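Local coordinates for protein antibiotic biosynthesis monooxygenase (Rhodospirillum rubrum, PDB 4HL9) that probably acts as a monooxygenase of the antibiotic biosynthesis monooxygenase family and forms a dimer of small alpha-beta subunits, at residues D61-Q66 with V73-W78; L24-Q29 with G108-M113. All coordinates share one frame; numbering follows the deposited sequence.

Contact 1: D61-Q66 with V73-W78; sequences DLFVDQ and VFIEEW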
loop_
_atom_site.group_PDB
_atom_site.type_symbol
_atom_site.label_atom_id
_atom_site.label_comp_id
_atom_site.label_asym_id
_atom_site.label_seq_id
_atom_site.Cartn_x
_atom_site.Cartn_y
_atom_site.Cartn_z
ATOM N N ASP A 61 2.393 -7.110 -6.909
ATOM C CA ASP A 61 3.448 -7.561 -6.010
ATOM C C ASP A 61 2.829 -7.795 -4.653
ATOM O O ASP A 61 1.945 -7.062 -4.243
ATOM C CB ASP A 61 4.557 -6.513 -5.912
ATOM C CG ASP A 61 5.281 -6.295 -7.243
ATOM O OD1 ASP A 61 6.115 -7.148 -7.637
ATOM O OD2 ASP A 61 4.991 -5.287 -7.903
ATOM N N LEU A 62 3.311 -8.828 -3.970
ATOM C CA LEU A 62 2.739 -9.240 -2.713
ATOM C C LEU A 62 3.806 -9.126 -1.627
ATOM O O LEU A 62 4.965 -9.500 -1.846
ATOM C CB LEU A 62 2.254 -10.691 -2.855
ATOM C CG LEU A 62 1.792 -11.383 -1.562
ATOM C CD1 LEU A 62 0.434 -10.878 -1.107
ATOM C CD2 LEU A 62 1.763 -12.901 -1.782
ATOM N N PHE A 63 3.404 -8.596 -0.476
ATOM C CA PHE A 63 4.314 -8.368 0.643
ATOM C C PHE A 63 3.699 -8.918 1.896
ATOM O O PHE A 63 2.491 -9.177 1.940
ATOM C CB PHE A 63 4.529 -6.867 0.824
ATOM C CG PHE A 63 5.069 -6.206 -0.401
ATOM C CD1 PHE A 63 6.439 -6.099 -0.589
ATOM C CD2 PHE A 63 4.204 -5.753 -1.407
ATOM C CE1 PHE A 63 6.954 -5.495 -1.758
ATOM C CE2 PHE A 63 4.703 -5.161 -2.560
ATOM C CZ PHE A 63 6.078 -5.018 -2.723
ATOM N N VAL A 64 4.528 -9.051 2.931
ATOM C CA VAL A 64 4.037 -9.491 4.232
ATOM C C VAL A 64 4.543 -8.543 5.334
ATOM O O VAL A 64 5.683 -8.092 5.295
ATOM C CB VAL A 64 4.422 -10.967 4.512
ATOM C CG1 VAL A 64 5.942 -11.142 4.579
ATOM C CG2 VAL A 64 3.751 -11.491 5.807
ATOM N N ASP A 65 3.683 -8.280 6.307
ATOM C CA ASP A 65 3.940 -7.388 7.456
ATOM C C ASP A 65 5.059 -8.007 8.288
ATOM O O ASP A 65 5.014 -9.214 8.566
ATOM C CB ASP A 65 2.662 -7.324 8.286
ATOM C CG ASP A 65 2.734 -6.354 9.468
ATOM O OD1 ASP A 65 3.835 -6.027 9.953
ATOM O OD2 ASP A 65 1.649 -5.953 9.935
ATOM N N GLN A 66 6.059 -7.205 8.657
ATOM C CA GLN A 66 7.207 -7.740 9.427
ATOM C C GLN A 66 6.829 -8.186 10.850
ATOM O O GLN A 66 7.562 -8.984 11.481
ATOM C CB GLN A 66 8.355 -6.729 9.485
ATOM C CG GLN A 66 9.060 -6.469 8.155
ATOM C CD GLN A 66 10.284 -5.592 8.318
ATOM O OE1 GLN A 66 10.331 -4.760 9.222
ATOM N NE2 GLN A 66 11.263 -5.749 7.431
ATOM N N VAL A 73 -0.146 -8.130 1.975
ATOM C CA VAL A 73 -0.499 -6.872 1.322
ATOM C C VAL A 73 -0.162 -6.947 -0.166
ATOM O O VAL A 73 0.982 -7.243 -0.545
ATOM C CB VAL A 73 0.186 -5.656 1.981
ATOM C CG1 VAL A 73 -0.152 -4.345 1.224
ATOM C CG2 VAL A 73 -0.227 -5.536 3.461
ATOM N N PHE A 74 -1.172 -6.698 -0.990
ATOM C CA PHE A 74 -1.012 -6.615 -2.428
ATOM C C PHE A 74 -0.836 -5.151 -2.805
ATOM O O PHE A 74 -1.520 -4.288 -2.276
ATOM C CB PHE A 74 -2.283 -7.137 -3.135
ATOM C CG PHE A 74 -2.485 -8.625 -3.022
ATOM C CD1 PHE A 74 -1.897 -9.491 -3.939
ATOM C CD2 PHE A 74 -3.305 -9.152 -2.026
ATOM C CE1 PHE A 74 -2.095 -10.870 -3.850
ATOM C CE2 PHE A 74 -3.532 -10.519 -1.948
ATOM C CZ PHE A 74 -2.922 -11.377 -2.847
ATOM N N ILE A 75 0.117 -4.867 -3.695
ATOM C CA ILE A 75 0.215 -3.548 -4.293
ATOM C C ILE A 75 0.079 -3.769 -5.784
ATOM O O ILE A 75 0.869 -4.499 -6.374
ATOM C CB ILE A 75 1.578 -2.857 -3.989
ATOM C CG1 ILE A 75 1.697 -2.514 -2.499
ATOM C CG2 ILE A 75 1.697 -1.553 -4.802
ATOM C CD1 ILE A 75 3.108 -2.011 -2.097
ATOM N N GLU A 76 -0.924 -3.132 -6.390
ATOM C CA GLU A 76 -1.294 -3.449 -7.763
ATOM C C GLU A 76 -1.392 -2.149 -8.556
ATOM O O GLU A 76 -1.673 -1.087 -8.007
ATOM C CB GLU A 76 -2.642 -4.215 -7.826
ATOM C CG GLU A 76 -3.019 -5.051 -6.566
ATOM C CD GLU A 76 -4.455 -5.669 -6.594
ATOM O OE1 GLU A 76 -5.231 -5.442 -7.556
ATOM O OE2 GLU A 76 -4.799 -6.428 -5.644
ATOM N N GLU A 77 -1.137 -2.255 -9.850
ATOM C CA GLU A 77 -1.354 -1.137 -10.744
ATOM C C GLU A 77 -2.098 -1.682 -11.959
ATOM O O GLU A 77 -1.704 -2.705 -12.546
ATOM C CB GLU A 77 -0.007 -0.493 -11.109
ATOM C CG GLU A 77 -0.095 0.802 -11.875
ATOM C CD GLU A 77 1.240 1.535 -11.942
ATOM O OE1 GLU A 77 2.304 0.905 -11.729
ATOM O OE2 GLU A 77 1.227 2.746 -12.226
ATOM N N TRP A 78 -3.198 -1.014 -12.288
ATOM C CA TRP A 78 -4.043 -1.373 -13.424
ATOM C C TRP A 78 -4.210 -0.140 -14.342
ATOM O O TRP A 78 -4.128 0.984 -13.860
ATOM C CB TRP A 78 -5.405 -1.853 -12.916
ATOM C CG TRP A 78 -5.281 -3.048 -12.004
ATOM C CD1 TRP A 78 -5.270 -3.037 -10.642
ATOM C CD2 TRP A 78 -5.130 -4.408 -12.401
ATOM N NE1 TRP A 78 -5.128 -4.319 -10.155
ATOM C CE2 TRP A 78 -5.029 -5.181 -11.215
ATOM C CE3 TRP A 78 -5.059 -5.055 -13.641
ATOM C CZ2 TRP A 78 -4.874 -6.568 -11.234
ATOM C CZ3 TRP A 78 -4.913 -6.444 -13.670
ATOM C CH2 TRP A 78 -4.805 -7.184 -12.461
HETATM O O HOH W 1 3.283 -3.496 -7.268
#
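Leu62 sets one methyl over the face of the Phe74 ring: CD1 stands 3.7 Å from the ring centroid, only 11° off the ring normal, a CH-pi contact in which the methyl hydrogens meet the pi cloud. With CG opposite its own backbone N (chi1 172°), Leu62 brings CD1 across to the ring of its non-hydrogen-bonded partner. This is the helix-covered face of the sheet, where Leu62 rests on Tyr44 and Val48 and Phe74 on Leu47 of helix 37-52.

The other face carries Asp61, Phe63, Val73 and Ile75. Here the Phe63 ring and the Ile75 side chain cross at a slant, CE2 of Phe63 reaching CD1 of Ile75 at 3.6 Å. Beta-branched Val73 and Ile75 suit an extended strand, and apolar residues of this face pack against the second subunit: Phe63 on its Lys25, Val73 on its Met113. Phe63, Val64 and Asp65 also pair in an antiparallel ladder with a strand of that subunit.

Two hydrogen-bonded pairs, Asp61 with Ile75 and Phe63 with Val73, stitch the antiparallel hairpin with two bonds each. The straightest runs from Ile75 N to Asp61 O (2.9 Å, 172° at the hydrogen). A water donates to both Asp61 OD2 and Ile75 O, tying the carboxylate to the partner strand, while OD1 forms a salt bridge with Arg52. Farther along strand 71-78, the indole NE1 of Trp78 donates to Glu76 OE1 at 2.8 Å; the acceptor lies in the ring plane and uses its anti lone pair.

Ile75 O thus accepts both Asp61 N and the water, and the Asp61 carboxylate, gripped by Arg52 and water, is probably kept ionised beside the apolar pairs of the contact.

Contact 2: L24-Q29 with G108-M113; sequences LKVIAQ and GTVVLM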
loop_
_atom_site.group_PDB
_atom_site.type_symbol
_atom_site.label_atom_id
_atom_site.label_comp_id
_atom_site.label_asym_id
_atom_site.label_seq_id
_atom_site.Cartn_x
_atom_site.Cartn_y
_atom_site.Cartn_z
ATOM N N LEU A 24 -4.707 3.173 -12.259
ATOM C CA LEU A 24 -5.392 2.911 -11.018
ATOM C C LEU A 24 -4.415 2.129 -10.149
ATOM O O LEU A 24 -3.891 1.110 -10.594
ATOM C CB LEU A 24 -6.615 2.052 -11.300
ATOM C CG LEU A 24 -7.501 1.623 -10.143
ATOM C CD1 LEU A 24 -8.082 2.834 -9.457
ATOM C CD2 LEU A 24 -8.587 0.671 -10.648
ATOM N N LYS A 25 -4.191 2.612 -8.932
ATOM C CA LYS A 25 -3.326 1.912 -7.964
ATOM C C LYS A 25 -4.231 1.269 -6.928
ATOM O O LYS A 25 -5.187 1.887 -6.505
ATOM C CB LYS A 25 -2.386 2.918 -7.292
ATOM C CG LYS A 25 -1.106 2.308 -6.655
ATOM C CD LYS A 25 -0.098 1.862 -7.746
ATOM C CE LYS A 25 1.174 1.355 -7.072
ATOM N NZ LYS A 25 2.265 1.192 -8.054
ATOM N N VAL A 26 -3.932 0.035 -6.520
ATOM C CA VAL A 26 -4.745 -0.655 -5.522
ATOM C C VAL A 26 -3.838 -1.207 -4.427
ATOM O O VAL A 26 -2.796 -1.723 -4.728
ATOM C CB VAL A 26 -5.517 -1.842 -6.145
ATOM C CG1 VAL A 26 -6.314 -2.613 -5.094
ATOM C CG2 VAL A 26 -6.428 -1.359 -7.283
ATOM N N ILE A 27 -4.241 -1.034 -3.174
ATOM C CA ILE A 27 -3.691 -1.832 -2.077
ATOM C C ILE A 27 -4.828 -2.666 -1.480
ATOM O O ILE A 27 -5.902 -2.140 -1.201
ATOM C CB ILE A 27 -3.051 -0.944 -1.004
ATOM C CG1 ILE A 27 -1.844 -0.220 -1.599
ATOM C CG2 ILE A 27 -2.618 -1.804 0.249
ATOM C CD1 ILE A 27 -1.361 0.942 -0.717
ATOM N N ALA A 28 -4.559 -3.953 -1.303
ATOM C CA ALA A 28 -5.464 -4.927 -0.704
ATOM C C ALA A 28 -4.698 -5.617 0.405
ATOM O O ALA A 28 -3.502 -5.943 0.233
ATOM C CB ALA A 28 -5.875 -5.941 -1.731
ATOM N N GLN A 29 -5.377 -5.817 1.532
ATOM C CA GLN A 29 -4.808 -6.418 2.723
ATOM C C GLN A 29 -5.673 -7.572 3.184
ATOM O O GLN A 29 -6.913 -7.431 3.313
ATOM C CB GLN A 29 -4.735 -5.396 3.849
ATOM C CG GLN A 29 -3.956 -4.133 3.496
ATOM C CD GLN A 29 -3.821 -3.216 4.675
ATOM O OE1 GLN A 29 -3.355 -3.634 5.736
ATOM N NE2 GLN A 29 -4.222 -1.949 4.503
ATOM N N GLY A 108 -10.932 -8.573 4.883
ATOM C CA GLY A 108 -9.826 -7.854 4.260
ATOM C C GLY A 108 -10.257 -6.443 3.892
ATOM O O GLY A 108 -11.424 -6.064 4.064
ATOM N N THR A 109 -9.312 -5.645 3.413
ATOM C CA THR A 109 -9.635 -4.315 2.927
ATOM C C THR A 109 -9.041 -4.091 1.534
ATOM O O THR A 109 -8.011 -4.672 1.177
ATOM C CB THR A 109 -9.123 -3.207 3.870
ATOM O OG1 THR A 109 -7.695 -3.268 3.907
ATOM C CG2 THR A 109 -9.699 -3.360 5.317
ATOM N N VAL A 110 -9.686 -3.223 0.756
ATOM C CA VAL A 110 -9.179 -2.878 -0.571
ATOM C C VAL A 110 -9.280 -1.362 -0.701
ATOM O O VAL A 110 -10.331 -0.787 -0.365
ATOM C CB VAL A 110 -9.954 -3.586 -1.726
ATOM C CG1 VAL A 110 -9.431 -3.148 -3.061
ATOM C CG2 VAL A 110 -9.822 -5.095 -1.651
ATOM N N VAL A 111 -8.195 -0.706 -1.141
ATOM C CA VAL A 111 -8.239 0.751 -1.413
ATOM C C VAL A 111 -7.913 0.992 -2.886
ATOM O O VAL A 111 -6.888 0.533 -3.388
ATOM C CB VAL A 111 -7.281 1.606 -0.498
ATOM C CG1 VAL A 111 -7.607 3.102 -0.581
ATOM C CG2 VAL A 111 -7.326 1.152 0.960
ATOM N N LEU A 112 -8.809 1.678 -3.587
ATOM C CA LEU A 112 -8.583 2.117 -4.965
ATOM C C LEU A 112 -8.082 3.581 -4.989
ATOM O O LEU A 112 -8.626 4.435 -4.314
ATOM C CB LEU A 112 -9.867 1.937 -5.820
ATOM C CG LEU A 112 -10.089 0.579 -6.529
ATOM C CD1 LEU A 112 -10.126 -0.564 -5.524
ATOM C CD2 LEU A 112 -11.385 0.558 -7.391
HETATM N N MSE A 113 -7.048 3.879 -5.773
HETATM C CA MSE A 113 -6.393 5.179 -5.647
HETATM C C MSE A 113 -5.933 5.783 -6.951
HETATM O O MSE A 113 -5.684 5.063 -7.926
HETATM C CB MSE A 113 -5.166 5.078 -4.702
HETATM C CG MSE A 113 -5.488 4.367 -3.428
HETATM SE SE MSE A 113 -3.940 4.002 -2.248
HETATM C CE MSE A 113 -2.637 3.330 -3.488
HETATM O O HOH W 2 -5.969 -1.864 1.996
#
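Met113, a selenomethionine here, curls its end over Lys25 and brings CE to 3.7 Å from CG of Lys25 and 3.9 Å from CD1 of Ile27. The bend at chi3 (-45°) turns the methyl in between the Lys25 and Ile27 side chains, a reach that a long, flexible, unbranched side chain manages easily. The lysine serves here by its aliphatic base; its chain bends at chi2, and the amino group makes a weak, long ion pair with Glu77.

On the opposite face, that of Val26, Ala28, Val110 and Leu112, Val26 touches both neighbours across the strand: CG1 meets CG1 of Val110 at 3.8 Å, and CG2 lies alongside CD1 of Leu112. Ala28, with its single methyl, fits where the backbones draw closest, its CA 4.2 Å from that of Val110. These are the first and last strands of a four-stranded antiparallel sheet in the alpha-beta fold of the ABM family, and three hydrogen-bonded pairs, Lys25 with Met113, Ile27 with Val111 and Gln29 with Thr109, join them. Met113 also pairs with a strand of the second subunit, so the sheet continues beyond this edge.

At the far end the side chains of Gln29 and Thr109 run side by side, and a water links them, accepting from Gln29 NE2 at 3.1 Å, sitting 2.9 Å from Thr109 OG1 and donating to Ile27 O; OE1 of Gln29 is hydrogen-bonded to NE2 of His71.

From the N terminus, strand 24-32 comes first, and its partner in contact 2 arrives only after 78 residues, so contact 2 closes a long excursion holding all the helices. Contact 1 lies wholly within that excursion, where the chain turns back after a mere six residues to form a hairpin. The two do not cross. They meet in the middle of the sheet, because strand 71-78 neighbours strand 24-32: Phe74 N probably bonds Ala28 O and Trp78 O probably accepts from Leu24 N, while Val73 packs on Ile27. The strand order 2-3-1-4 thus sets the hairpin beside the first strand, the last strand on its other flank, and both contacts reach the second subunit.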